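Local coordinates for protein MxaA (Stigmatella aurantiaca, PDB 4W4T) that takes part in myxalamid biosynthesis on a PKS-NRPS assembly line, here as the terminal reductase domain, which binds NADPH and probably releases the chain as a primary alcohol, at residues Ser189-Leu194 with Arg375-Asp380; Leu281-Pro286 with His309-Gln314; Pro286-Ser291 with Ser394-Asp399. All blocks are in the same frame, centred on the assembly; numbering follows the deposited sequence.

Contact 1: residues Ser189-Leu194 with Arg375-Asp380; sequences STVSVL and RMVVCD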
ATOM      1  N   SER A 189       1.420   7.885 -24.815  1.00 14.12           N
ATOM      2  CA  SER A 189       2.120   8.422 -23.653  1.00 12.61           C
ATOM      3  C   SER A 189       1.135   8.738 -22.532  1.00 13.92           C
ATOM      4  O   SER A 189       0.348   7.878 -22.134  1.00 14.16           O
ATOM      5  CB  SER A 189       2.907   9.677 -24.032  1.00 12.26           C
ATOM      6  OG  SER A 189       3.622  10.188 -22.920  1.00 13.79           O
ATOM      7  N   THR A 190       1.170   9.968 -22.023  1.00 13.14           N
ATOM      8  CA  THR A 190       0.233  10.358 -20.971  1.00 13.39           C
ATOM      9  C   THR A 190       0.420  11.831 -20.654  1.00 14.00           C
ATOM     10  O   THR A 190       1.520  12.346 -20.780  1.00 11.63           O
ATOM     11  CB  THR A 190       0.428   9.526 -19.682  1.00 16.62           C
ATOM     12  OG1 THR A 190      -0.391  10.047 -18.636  1.00 14.13           O
ATOM     13  CG2 THR A 190       1.883   9.565 -19.223  1.00 14.23           C
ATOM     14  N   VAL A 191      -0.643  12.518 -20.239  1.00 13.03           N
ATOM     15  CA  VAL A 191      -0.470  13.901 -19.807  1.00 13.50           C
ATOM     16  C   VAL A 191       0.381  13.959 -18.543  1.00 15.53           C
ATOM     17  O   VAL A 191       0.893  15.018 -18.183  1.00 16.38           O
ATOM     18  CB  VAL A 191      -1.819  14.612 -19.548  1.00 15.41           C
ATOM     19  CG1 VAL A 191      -2.621  14.687 -20.840  1.00 17.27           C
ATOM     20  CG2 VAL A 191      -2.593  13.909 -18.429  1.00 16.41           C
ATOM     21  N   SER A 192       0.556  12.821 -17.874  1.00 14.49           N
ATOM     22  CA  SER A 192       1.381  12.809 -16.657  1.00 16.55           C
ATOM     23  C   SER A 192       2.883  12.975 -16.916  1.00 14.97           C
ATOM     24  O   SER A 192       3.676  13.011 -15.962  1.00 15.38           O
ATOM     25  CB  SER A 192       1.133  11.529 -15.864  1.00 15.82           C
ATOM     26  OG  SER A 192      -0.189  11.540 -15.375  1.00 20.26           O
ATOM     27  N   VAL A 193       3.297  13.091 -18.178  1.00 13.13           N
ATOM     28  CA  VAL A 193       4.679  13.486 -18.440  1.00 13.07           C
ATOM     29  C   VAL A 193       4.888  14.986 -18.182  1.00 15.93           C
ATOM     30  O   VAL A 193       6.025  15.476 -18.226  1.00 15.58           O
ATOM     31  CB  VAL A 193       5.130  13.158 -19.889  1.00 12.96           C
ATOM     32  CG1 VAL A 193       4.888  11.698 -20.192  1.00 12.21           C
ATOM     33  CG2 VAL A 193       4.430  14.067 -20.918  1.00 14.23           C
ATOM     34  N   LEU A 194       3.789  15.693 -17.916  1.00 13.46           N
ATOM     35  CA  LEU A 194       3.795  17.148 -17.684  1.00 15.61           C
ATOM     36  C   LEU A 194       3.752  17.518 -16.198  1.00 17.98           C
ATOM     37  O   LEU A 194       3.150  16.804 -15.387  1.00 19.44           O
ATOM     38  CB  LEU A 194       2.596  17.802 -18.388  1.00 15.61           C
ATOM     39  CG  LEU A 194       2.417  17.556 -19.885  1.00 16.51           C
ATOM     40  CD1 LEU A 194       1.066  18.137 -20.362  1.00 17.03           C
ATOM     41  CD2 LEU A 194       3.571  18.152 -20.679  1.00 17.10           C
ATOM     42  N   ARG A 375      -2.688  18.927  -6.728  1.00 30.80           N
ATOM     43  CA  ARG A 375      -2.375  19.612  -7.974  1.00 28.08           C
ATOM     44  C   ARG A 375      -2.706  18.698  -9.137  1.00 26.71           C
ATOM     45  O   ARG A 375      -2.365  17.517  -9.112  1.00 21.84           O
ATOM     46  CB  ARG A 375      -0.889  19.990  -8.053  1.00 30.35           C
ATOM     47  CG  ARG A 375      -0.314  20.654  -6.808  1.00 40.05           C
ATOM     48  CD  ARG A 375       1.192  20.395  -6.699  1.00 42.40           C
ATOM     49  NE  ARG A 375       1.783  21.149  -5.595  1.00 47.79           N
ATOM     50  CZ  ARG A 375       3.063  21.096  -5.248  1.00 51.16           C
ATOM     51  NH1 ARG A 375       3.906  20.325  -5.925  1.00 56.36           N
ATOM     52  NH2 ARG A 375       3.501  21.821  -4.225  1.00 49.74           N
HETATM   53  N   MSE A 376      -3.343  19.244 -10.164  1.00 23.26           N
HETATM   54  CA  MSE A 376      -3.586  18.479 -11.384  1.00 24.26           C
HETATM   55  C   MSE A 376      -3.126  19.273 -12.602  1.00 22.65           C
HETATM   56  O   MSE A 376      -2.830  20.464 -12.495  1.00 22.85           O
HETATM   57  CB  MSE A 376      -5.058  18.104 -11.481  1.00 23.44           C
HETATM   58  CG  MSE A 376      -5.475  17.225 -10.316  1.00 24.84           C
HETATM   59 SE   MSE A 376      -7.329  16.681 -10.435  1.00 37.09          SE
HETATM   60  CE  MSE A 376      -7.626  16.203  -8.555  1.00 30.12           C
ATOM     61  N   VAL A 377      -3.023  18.611 -13.748  1.00 20.60           N
ATOM     62  CA  VAL A 377      -2.567  19.296 -14.944  1.00 20.08           C
ATOM     63  C   VAL A 377      -3.749  19.723 -15.807  1.00 18.59           C
ATOM     64  O   VAL A 377      -4.757  19.030 -15.893  1.00 19.40           O
ATOM     65  CB  VAL A 377      -1.601  18.410 -15.773  1.00 17.76           C
ATOM     66  CG1 VAL A 377      -2.260  17.116 -16.144  1.00 22.53           C
ATOM     67  CG2 VAL A 377      -1.137  19.149 -17.011  1.00 20.33           C
ATOM     68  N   VAL A 378      -3.622  20.890 -16.417  1.00 18.85           N
ATOM     69  CA  VAL A 378      -4.604  21.374 -17.370  1.00 20.60           C
ATOM     70  C   VAL A 378      -3.931  21.458 -18.726  1.00 17.79           C
ATOM     71  O   VAL A 378      -2.861  22.049 -18.837  1.00 18.93           O
ATOM     72  CB  VAL A 378      -5.157  22.747 -16.955  1.00 20.08           C
ATOM     73  CG1 VAL A 378      -6.245  23.202 -17.911  1.00 22.69           C
ATOM     74  CG2 VAL A 378      -5.670  22.680 -15.542  1.00 23.83           C
ATOM     75  N   CYS A 379      -4.553  20.853 -19.739  1.00 18.22           N
ATOM     76  CA  CYS A 379      -3.968  20.713 -21.075  1.00 19.07           C
ATOM     77  C   CYS A 379      -4.795  21.388 -22.146  1.00 17.85           C
ATOM     78  O   CYS A 379      -6.025  21.303 -22.130  1.00 20.60           O
ATOM     79  CB  CYS A 379      -3.824  19.237 -21.457  1.00 17.22           C
ATOM     80  SG  CYS A 379      -2.637  18.414 -20.443  1.00 21.78           S
ATOM     81  N   ASP A 380      -4.112  22.043 -23.074  1.00 19.95           N
ATOM     82  CA  ASP A 380      -4.762  22.556 -24.276  1.00 21.23           C
ATOM     83  C   ASP A 380      -4.885  21.433 -25.298  1.00 21.47           C
ATOM     84  O   ASP A 380      -4.035  20.543 -25.338  1.00 18.57           O
ATOM     85  CB  ASP A 380      -3.979  23.728 -24.856  1.00 21.56           C
ATOM     86  CG  ASP A 380      -4.676  24.349 -26.053  1.00 24.90           C
ATOM     87  OD1 ASP A 380      -5.687  25.051 -25.843  1.00 25.99           O
ATOM     88  OD2 ASP A 380      -4.228  24.125 -27.197  1.00 22.12           O
TER
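Val191 and Leu194, in the turn that leaves strand 185-188 of the Rossmann sheet, pack against Val377 and Cys379 of a loop from the far C-terminal part of the chain. The turn is a short 3-10 segment, 191-193, and it is closed by the backbone bond from Leu194 N to Val191 O. Just ahead of it Thr190 makes an ST turn: its OG1 accepts from Ser192 N at 3.0 Å, nearly straight at 167°. Because Val191 and Leu194 are three residues apart, the turn sends both side chains toward the same partner. Across from them, 375-380 runs extended, so Val377 and Cys379 face the turn while Val378 between them points away.

The result is a two-by-two apolar patch with no hydrogen bond across it. Cys379 SG touches two methyls at once, in directions roughly at a right angle to each other: Val191 CG1 at 3.7 Å and Leu194 CD1 at 3.7 Å. With SG anti to its own carbonyl carbon (chi1 -67°), the thiol is swung into this position. Val377 divides its branches: CG1 meets Val191 CG2 at 4.0 Å. Its other methyl, CG2, approaches Leu194 CD1 at 4.1 Å, and these two side chains meet roughly at right angles.

His309, on strand 307-310, packs against both Leu194 and Cys379, and Val311 against Val191. On the turn's other side, Thr190 touches Tyr218 and Lys222 of helix 217-234, the YxxxK pair of short-chain dehydrogenases, both NADPH-binding residues. Backbone bonds join Val191 to Pro244 of strand 239-248, and Val378 and Asp380 to Ile202.

Contact 2: residues Leu281-Pro286 with His309-Gln314; sequences LLDLTP and HLVNPQ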
ATOM      1  N   LEU A 281      -9.525  21.855 -12.083  1.00 23.35           N
ATOM      2  CA  LEU A 281     -10.393  21.737 -13.249  1.00 23.93           C
ATOM      3  C   LEU A 281     -10.358  20.285 -13.701  1.00 26.84           C
ATOM      4  O   LEU A 281      -9.470  19.895 -14.467  1.00 25.70           O
ATOM      5  CB  LEU A 281      -9.937  22.651 -14.383  1.00 23.64           C
ATOM      6  CG  LEU A 281      -9.673  24.103 -14.001  1.00 29.21           C
ATOM      7  CD1 LEU A 281      -9.132  24.876 -15.187  1.00 30.02           C
ATOM      8  CD2 LEU A 281     -10.946  24.735 -13.464  1.00 31.06           C
ATOM      9  N   LEU A 282     -11.320  19.495 -13.239  1.00 21.75           N
ATOM     10  CA  LEU A 282     -11.272  18.053 -13.421  1.00 19.77           C
ATOM     11  C   LEU A 282     -11.424  17.627 -14.879  1.00 19.99           C
ATOM     12  O   LEU A 282     -12.349  18.049 -15.580  1.00 18.24           O
ATOM     13  CB  LEU A 282     -12.346  17.386 -12.570  1.00 18.62           C
ATOM     14  CG  LEU A 282     -12.252  17.691 -11.072  1.00 20.93           C
ATOM     15  CD1 LEU A 282     -13.540  17.284 -10.369  1.00 18.85           C
ATOM     16  CD2 LEU A 282     -11.060  16.974 -10.442  1.00 20.04           C
ATOM     17  N   ASP A 283     -10.493  16.789 -15.317  1.00 18.85           N
ATOM     18  CA  ASP A 283     -10.582  16.104 -16.595  1.00 19.56           C
ATOM     19  C   ASP A 283     -11.219  14.722 -16.468  1.00 16.80           C
ATOM     20  O   ASP A 283     -10.811  13.919 -15.635  1.00 17.87           O
ATOM     21  CB  ASP A 283      -9.198  15.935 -17.207  1.00 19.60           C
ATOM     22  CG  ASP A 283      -9.261  15.294 -18.573  1.00 19.37           C
ATOM     23  OD1 ASP A 283     -10.027  15.824 -19.394  1.00 18.12           O
ATOM     24  OD2 ASP A 283      -8.561  14.279 -18.828  1.00 17.89           O
ATOM     25  N   LEU A 284     -12.223  14.457 -17.292  1.00 14.97           N
ATOM     26  CA  LEU A 284     -12.763  13.110 -17.451  1.00 16.08           C
ATOM     27  C   LEU A 284     -12.929  12.873 -18.936  1.00 15.69           C
ATOM     28  O   LEU A 284     -13.762  13.512 -19.584  1.00 16.49           O
ATOM     29  CB  LEU A 284     -14.100  12.928 -16.737  1.00 17.31           C
ATOM     30  CG  LEU A 284     -14.134  12.767 -15.217  1.00 17.29           C
ATOM     31  CD1 LEU A 284     -14.061  14.116 -14.542  1.00 21.61           C
ATOM     32  CD2 LEU A 284     -15.421  12.070 -14.843  1.00 20.72           C
ATOM     33  N   THR A 285     -12.119  11.971 -19.472  1.00 13.29           N
ATOM     34  CA  THR A 285     -12.066  11.734 -20.906  1.00 13.36           C
ATOM     35  C   THR A 285     -12.510  10.309 -21.218  1.00 14.82           C
ATOM     36  O   THR A 285     -11.751   9.364 -20.999  1.00 13.87           O
ATOM     37  CB  THR A 285     -10.645  11.951 -21.438  1.00 16.78           C
ATOM     38  OG1 THR A 285     -10.139  13.210 -20.969  1.00 16.46           O
ATOM     39  CG2 THR A 285     -10.634  11.941 -22.952  1.00 13.38           C
ATOM     40  N   PRO A 286     -13.748  10.144 -21.707  1.00 15.33           N
ATOM     41  CA  PRO A 286     -14.268   8.795 -21.955  1.00 13.88           C
ATOM     42  C   PRO A 286     -13.383   7.963 -22.898  1.00 12.55           C
ATOM     43  O   PRO A 286     -12.886   8.479 -23.899  1.00 14.29           O
ATOM     44  CB  PRO A 286     -15.624   9.063 -22.591  1.00 15.97           C
ATOM     45  CG  PRO A 286     -16.069  10.373 -21.964  1.00 12.55           C
ATOM     46  CD  PRO A 286     -14.791  11.182 -21.892  1.00 15.90           C
ATOM     47  N   HIS A 309      -3.024  16.091 -27.251  1.00 14.76           N
ATOM     48  CA  HIS A 309      -3.571  15.922 -25.918  1.00 14.64           C
ATOM     49  C   HIS A 309      -4.976  15.386 -26.022  1.00 15.58           C
ATOM     50  O   HIS A 309      -5.897  16.098 -26.438  1.00 15.50           O
ATOM     51  CB  HIS A 309      -3.543  17.241 -25.159  1.00 13.78           C
ATOM     52  CG  HIS A 309      -2.171  17.657 -24.735  1.00 15.19           C
ATOM     53  ND1 HIS A 309      -1.870  18.938 -24.323  1.00 16.58           N
ATOM     54  CD2 HIS A 309      -1.012  16.957 -24.663  1.00 16.01           C
ATOM     55  CE1 HIS A 309      -0.589  19.007 -24.006  1.00 16.91           C
ATOM     56  NE2 HIS A 309      -0.048  17.815 -24.198  1.00 15.99           N
ATOM     57  N   LEU A 310      -5.147  14.118 -25.666  1.00 13.88           N
ATOM     58  CA  LEU A 310      -6.459  13.500 -25.759  1.00 14.78           C
ATOM     59  C   LEU A 310      -7.159  13.661 -24.422  1.00 15.76           C
ATOM     60  O   LEU A 310      -7.257  12.726 -23.629  1.00 14.64           O
ATOM     61  CB  LEU A 310      -6.345  12.032 -26.171  1.00 12.21           C
ATOM     62  CG  LEU A 310      -5.534  11.845 -27.454  1.00 15.75           C
ATOM     63  CD1 LEU A 310      -5.570  10.378 -27.917  1.00 13.81           C
ATOM     64  CD2 LEU A 310      -6.040  12.776 -28.548  1.00 18.07           C
ATOM     65  N   VAL A 311      -7.617  14.886 -24.194  1.00 14.97           N
ATOM     66  CA  VAL A 311      -8.278  15.291 -22.968  1.00 14.59           C
ATOM     67  C   VAL A 311      -9.637  15.870 -23.310  1.00 15.35           C
ATOM     68  O   VAL A 311      -9.877  16.291 -24.439  1.00 16.35           O
ATOM     69  CB  VAL A 311      -7.455  16.341 -22.200  1.00 17.75           C
ATOM     70  CG1 VAL A 311      -6.051  15.785 -21.863  1.00 18.00           C
ATOM     71  CG2 VAL A 311      -7.331  17.615 -23.034  1.00 16.71           C
ATOM     72  N   ASN A 312     -10.525  15.894 -22.330  1.00 16.43           N
ATOM     73  CA  ASN A 312     -11.807  16.551 -22.504  1.00 16.90           C
ATOM     74  C   ASN A 312     -11.577  18.056 -22.622  1.00 18.84           C
ATOM     75  O   ASN A 312     -11.010  18.671 -21.716  1.00 17.75           O
ATOM     76  CB  ASN A 312     -12.737  16.220 -21.338  1.00 17.63           C
ATOM     77  CG  ASN A 312     -14.203  16.410 -21.693  1.00 19.12           C
ATOM     78  OD1 ASN A 312     -14.550  17.311 -22.451  1.00 20.75           O
ATOM     79  ND2 ASN A 312     -15.060  15.551 -21.162  1.00 18.19           N
ATOM     80  N   PRO A 313     -12.005  18.656 -23.746  1.00 18.21           N
ATOM     81  CA  PRO A 313     -11.893  20.110 -23.923  1.00 18.90           C
ATOM     82  C   PRO A 313     -12.671  20.894 -22.861  1.00 21.58           C
ATOM     83  O   PRO A 313     -12.342  22.051 -22.589  1.00 22.90           O
ATOM     84  CB  PRO A 313     -12.498  20.345 -25.318  1.00 22.57           C
ATOM     85  CG  PRO A 313     -12.445  19.015 -25.989  1.00 23.44           C
ATOM     86  CD  PRO A 313     -12.653  18.013 -24.902  1.00 19.88           C
ATOM     87  N   GLN A 314     -13.691  20.274 -22.276  1.00 17.98           N
ATOM     88  CA  GLN A 314     -14.504  20.926 -21.248  1.00 21.20           C
ATOM     89  C   GLN A 314     -14.179  20.348 -19.871  1.00 22.06           C
ATOM     90  O   GLN A 314     -14.357  19.160 -19.650  1.00 22.56           O
ATOM     91  CB  GLN A 314     -16.001  20.758 -21.565  1.00 21.87           C
ATOM     92  CG  GLN A 314     -16.983  21.131 -20.422  1.00 26.24           C
ATOM     93  CD  GLN A 314     -17.861  19.947 -19.949  1.00 30.15           C
ATOM     94  OE1 GLN A 314     -17.604  18.779 -20.281  1.00 27.92           O
ATOM     95  NE2 GLN A 314     -18.903  20.255 -19.163  1.00 31.19           N
TER
HETATM   96  O   HOH W   1     -13.592  16.940 -17.849  1.00 20.29           O
HETATM   97  O   HOH W   2     -10.749  18.381 -18.889  1.00 22.27           O
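The Asp283 carboxylate and the Asn312 side-chain amide stand almost perpendicular, their planes 88° apart. OD1 of Asp283 takes the backbone N-H of Asn312 on its syn lone pair, at 3.0 Å. OD2 receives the hydroxyl of Thr285, OG1 lying 2.9 Å away on the syn side but tilted out of the carboxylate plane. That same Thr285 OG1 also meets Asn312 N in a weak bond, so this one N-H is shared between two acceptors. Asn312 carries its CG anti to the backbone N (chi1 -158°), which lets ND2 reach Leu284 O at 2.9 Å, in the amide plane and close to the line of the C=O bond. Its OD1 accepts from Gln314 N, from above the carbonyl plane, in an Asx turn. Val311 sits against the acid, its CB 3.8 Å from Asp283 OD1. A water accepts from Leu284 N at 2.9 Å. Arg246 N is a second donor to Asp283 OD2.

Strands 285-286 and 307-310 both run parallel to strand 239-248 and are joined by helix 287-298, a beta-alpha-beta unit of the Rossmann fold; the polar network ties the loop entering the first strand to the loop leaving the second.

Contact 3: residues Pro286-Ser291 with Ser394-Asp399; sequences PVDYVS and SCPSVD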
ATOM      1  N   PRO A 286     -13.748  10.144 -21.707  1.00 15.33           N
ATOM      2  CA  PRO A 286     -14.268   8.795 -21.955  1.00 13.88           C
ATOM      3  C   PRO A 286     -13.383   7.963 -22.898  1.00 12.55           C
ATOM      4  O   PRO A 286     -12.886   8.479 -23.899  1.00 14.29           O
ATOM      5  CB  PRO A 286     -15.624   9.063 -22.591  1.00 15.97           C
ATOM      6  CG  PRO A 286     -16.069  10.373 -21.964  1.00 12.55           C
ATOM      7  CD  PRO A 286     -14.791  11.182 -21.892  1.00 15.90           C
ATOM      8  N   VAL A 287     -13.236   6.683 -22.588  1.00 14.33           N
ATOM      9  CA  VAL A 287     -12.321   5.807 -23.344  1.00 13.89           C
ATOM     10  C   VAL A 287     -12.703   5.689 -24.831  1.00 14.51           C
ATOM     11  O   VAL A 287     -11.815   5.519 -25.686  1.00 14.49           O
ATOM     12  CB  VAL A 287     -12.249   4.406 -22.713  1.00 16.86           C
ATOM     13  CG1 VAL A 287     -13.567   3.641 -22.879  1.00 15.62           C
ATOM     14  CG2 VAL A 287     -11.059   3.619 -23.303  1.00 17.91           C
ATOM     15  N   ASP A 288     -13.996   5.825 -25.161  1.00 14.23           N
ATOM     16  CA  ASP A 288     -14.385   5.749 -26.578  1.00 15.62           C
ATOM     17  C   ASP A 288     -13.868   6.953 -27.375  1.00 15.09           C
ATOM     18  O   ASP A 288     -13.544   6.824 -28.559  1.00 16.59           O
ATOM     19  CB  ASP A 288     -15.905   5.583 -26.774  1.00 16.17           C
ATOM     20  CG  ASP A 288     -16.754   6.499 -25.877  1.00 15.79           C
ATOM     21  OD1 ASP A 288     -16.414   6.669 -24.692  1.00 15.59           O
ATOM     22  OD2 ASP A 288     -17.787   7.013 -26.375  1.00 18.36           O
ATOM     23  N   TYR A 289     -13.717   8.103 -26.731  1.00 13.26           N
ATOM     24  CA  TYR A 289     -13.085   9.229 -27.408  1.00 13.56           C
ATOM     25  C   TYR A 289     -11.573   9.025 -27.580  1.00 14.74           C
ATOM     26  O   TYR A 289     -11.025   9.319 -28.639  1.00 14.42           O
ATOM     27  CB  TYR A 289     -13.345  10.533 -26.657  1.00 13.14           C
ATOM     28  CG  TYR A 289     -12.546  11.693 -27.202  1.00 15.10           C
ATOM     29  CD1 TYR A 289     -12.821  12.226 -28.466  1.00 15.31           C
ATOM     30  CD2 TYR A 289     -11.511  12.250 -26.463  1.00 18.06           C
ATOM     31  CE1 TYR A 289     -12.092  13.276 -28.962  1.00 17.20           C
ATOM     32  CE2 TYR A 289     -10.781  13.312 -26.944  1.00 15.19           C
ATOM     33  CZ  TYR A 289     -11.071  13.818 -28.196  1.00 15.52           C
ATOM     34  OH  TYR A 289     -10.335  14.867 -28.679  1.00 18.03           O
ATOM     35  N   VAL A 290     -10.898   8.570 -26.523  1.00 13.08           N
ATOM     36  CA  VAL A 290      -9.457   8.373 -26.607  1.00 14.09           C
ATOM     37  C   VAL A 290      -9.126   7.355 -27.689  1.00 13.24           C
ATOM     38  O   VAL A 290      -8.281   7.614 -28.552  1.00 13.97           O
ATOM     39  CB  VAL A 290      -8.863   7.911 -25.272  1.00 13.36           C
ATOM     40  CG1 VAL A 290      -7.368   7.739 -25.406  1.00 14.11           C
ATOM     41  CG2 VAL A 290      -9.189   8.929 -24.181  1.00 14.68           C
ATOM     42  N   SER A 291      -9.809   6.216 -27.678  1.00 13.94           N
ATOM     43  CA  SER A 291      -9.487   5.184 -28.663  1.00 16.09           C
ATOM     44  C   SER A 291      -9.813   5.662 -30.074  1.00 16.96           C
ATOM     45  O   SER A 291      -9.017   5.449 -30.983  1.00 14.94           O
ATOM     46  CB  SER A 291     -10.207   3.864 -28.368  1.00 16.74           C
ATOM     47  OG  SER A 291     -11.616   3.995 -28.390  1.00 22.68           O
ATOM     48  N   SER A 394     -15.467  13.345 -31.442  1.00 18.58           N
ATOM     49  CA  SER A 394     -15.614  14.492 -30.562  1.00 17.86           C
ATOM     50  C   SER A 394     -15.805  13.958 -29.155  1.00 17.79           C
ATOM     51  O   SER A 394     -16.467  12.944 -28.968  1.00 18.86           O
ATOM     52  CB  SER A 394     -16.808  15.350 -31.003  1.00 18.57           C
ATOM     53  OG  SER A 394     -17.016  16.452 -30.143  1.00 20.28           O
ATOM     54  N   CYS A 395     -15.234  14.632 -28.164  1.00 18.05           N
ATOM     55  CA  CYS A 395     -15.301  14.143 -26.795  1.00 14.71           C
ATOM     56  C   CYS A 395     -16.661  14.423 -26.164  1.00 19.20           C
ATOM     57  O   CYS A 395     -17.171  15.536 -26.258  1.00 17.66           O
ATOM     58  CB  CYS A 395     -14.202  14.779 -25.956  1.00 22.50           C
ATOM     59  SG  CYS A 395     -13.984  14.013 -24.336  1.00 16.98           S
ATOM     60  N   PRO A 396     -17.265  13.403 -25.543  1.00 17.28           N
ATOM     61  CA  PRO A 396     -18.528  13.619 -24.830  1.00 18.05           C
ATOM     62  C   PRO A 396     -18.362  14.624 -23.696  1.00 18.48           C
ATOM     63  O   PRO A 396     -17.299  14.730 -23.084  1.00 18.95           O
ATOM     64  CB  PRO A 396     -18.878  12.230 -24.291  1.00 19.00           C
ATOM     65  CG  PRO A 396     -18.149  11.268 -25.195  1.00 17.40           C
ATOM     66  CD  PRO A 396     -16.897  11.981 -25.619  1.00 18.96           C
ATOM     67  N   SER A 397     -19.418  15.389 -23.446  1.00 19.22           N
ATOM     68  CA  SER A 397     -19.458  16.316 -22.330  1.00 19.84           C
ATOM     69  C   SER A 397     -19.637  15.582 -21.015  1.00 20.38           C
ATOM     70  O   SER A 397     -20.287  14.533 -20.962  1.00 21.04           O
ATOM     71  CB  SER A 397     -20.610  17.314 -22.495  1.00 22.78           C
ATOM     72  OG  SER A 397     -20.564  17.923 -23.768  1.00 28.74           O
ATOM     73  N   VAL A 398     -19.082  16.140 -19.947  1.00 19.61           N
ATOM     74  CA  VAL A 398     -19.355  15.606 -18.622  1.00 18.00           C
ATOM     75  C   VAL A 398     -20.623  16.296 -18.126  1.00 19.12           C
ATOM     76  O   VAL A 398     -20.667  17.521 -17.996  1.00 18.22           O
ATOM     77  CB  VAL A 398     -18.197  15.826 -17.652  1.00 21.20           C
ATOM     78  CG1 VAL A 398     -18.553  15.268 -16.259  1.00 19.80           C
ATOM     79  CG2 VAL A 398     -16.940  15.149 -18.178  1.00 19.94           C
ATOM     80  N   ASP A 399     -21.665  15.508 -17.907  1.00 18.15           N
ATOM     81  CA  ASP A 399     -22.924  16.042 -17.409  1.00 18.06           C
ATOM     82  C   ASP A 399     -23.649  14.982 -16.592  1.00 18.41           C
ATOM     83  O   ASP A 399     -23.143  13.876 -16.426  1.00 16.65           O
ATOM     84  CB  ASP A 399     -23.807  16.550 -18.567  1.00 19.53           C
ATOM     85  CG  ASP A 399     -24.029  15.506 -19.655  1.00 23.38           C
ATOM     86  OD1 ASP A 399     -24.016  14.285 -19.365  1.00 23.68           O
ATOM     87  OD2 ASP A 399     -24.233  15.915 -20.817  1.00 25.89           O
TER
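Pro286 comes first, its ring lying beside the loop at Cys395 and Pro396. CD of Pro286 touches Cys395 SG at 3.8 Å, and its CG meets Pro396 CG at 3.9 Å as the two prolines slide past each other in opposite directions. Pro286 is also the N-cap position of helix 287-298, and its carbonyl accepts from both Tyr289 N and Val290 N. Asp288 only brushes Pro396; OD2 is committed to Ser251 OG. Tyr289 carries the main contact. With CG anti to the backbone N (chi1 172°), its ring stands beside Cys395, whose CB sits over the centre of one face, 3.6 Å from the Tyr289 ring centroid and just 6° off the normal, a CH-pi contact. Cys395 SG lies obliquely over the same ring, 4.2 Å from the Tyr289 centroid, in a sulfur-aromatic contact. Tyr289 CD1 is 3.4 Å from Cys395 N, and Tyr289 CB rests on Pro396 CD at 4.0 Å. With an alanine here the aromatic face would go, which would probably open a gap under Cys395 and leave its side chain with just Pro286 to lean on across this contact.

Tyr289 also packs on Thr384 and Leu388 of helix 382-388. Val287 and Val290 instead turn to strand 239-248, Val287 reaching Phe66 and Leu67 of helix 66-78 as well, so helix 287-298 begins between the sheet and the loop that joins helices 382-388 and 400-412.

All three contacts lie near strand 239-248 and its neighbours 285-286 and 307-310; contacts 1 and 3 bring in late loops, while contact 2 joins the ends of two sheet strands. Contacts 2 and 3 have centres about 8 Å apart, share Pro286, and are bridged by Gln314 OE1 with Val398 N. Contacts 1 and 2, with centres about 10 Å apart, meet through His309 ND1 and Asp380 O. Contacts 1 and 3 do not touch; their centres are about 17 Å apart. In sequence, both segments of contact 2 fall between those of contact 1, while contact 3 crosses the other two. The C-terminal part thus closes back onto the NADPH-binding domain at two separate places.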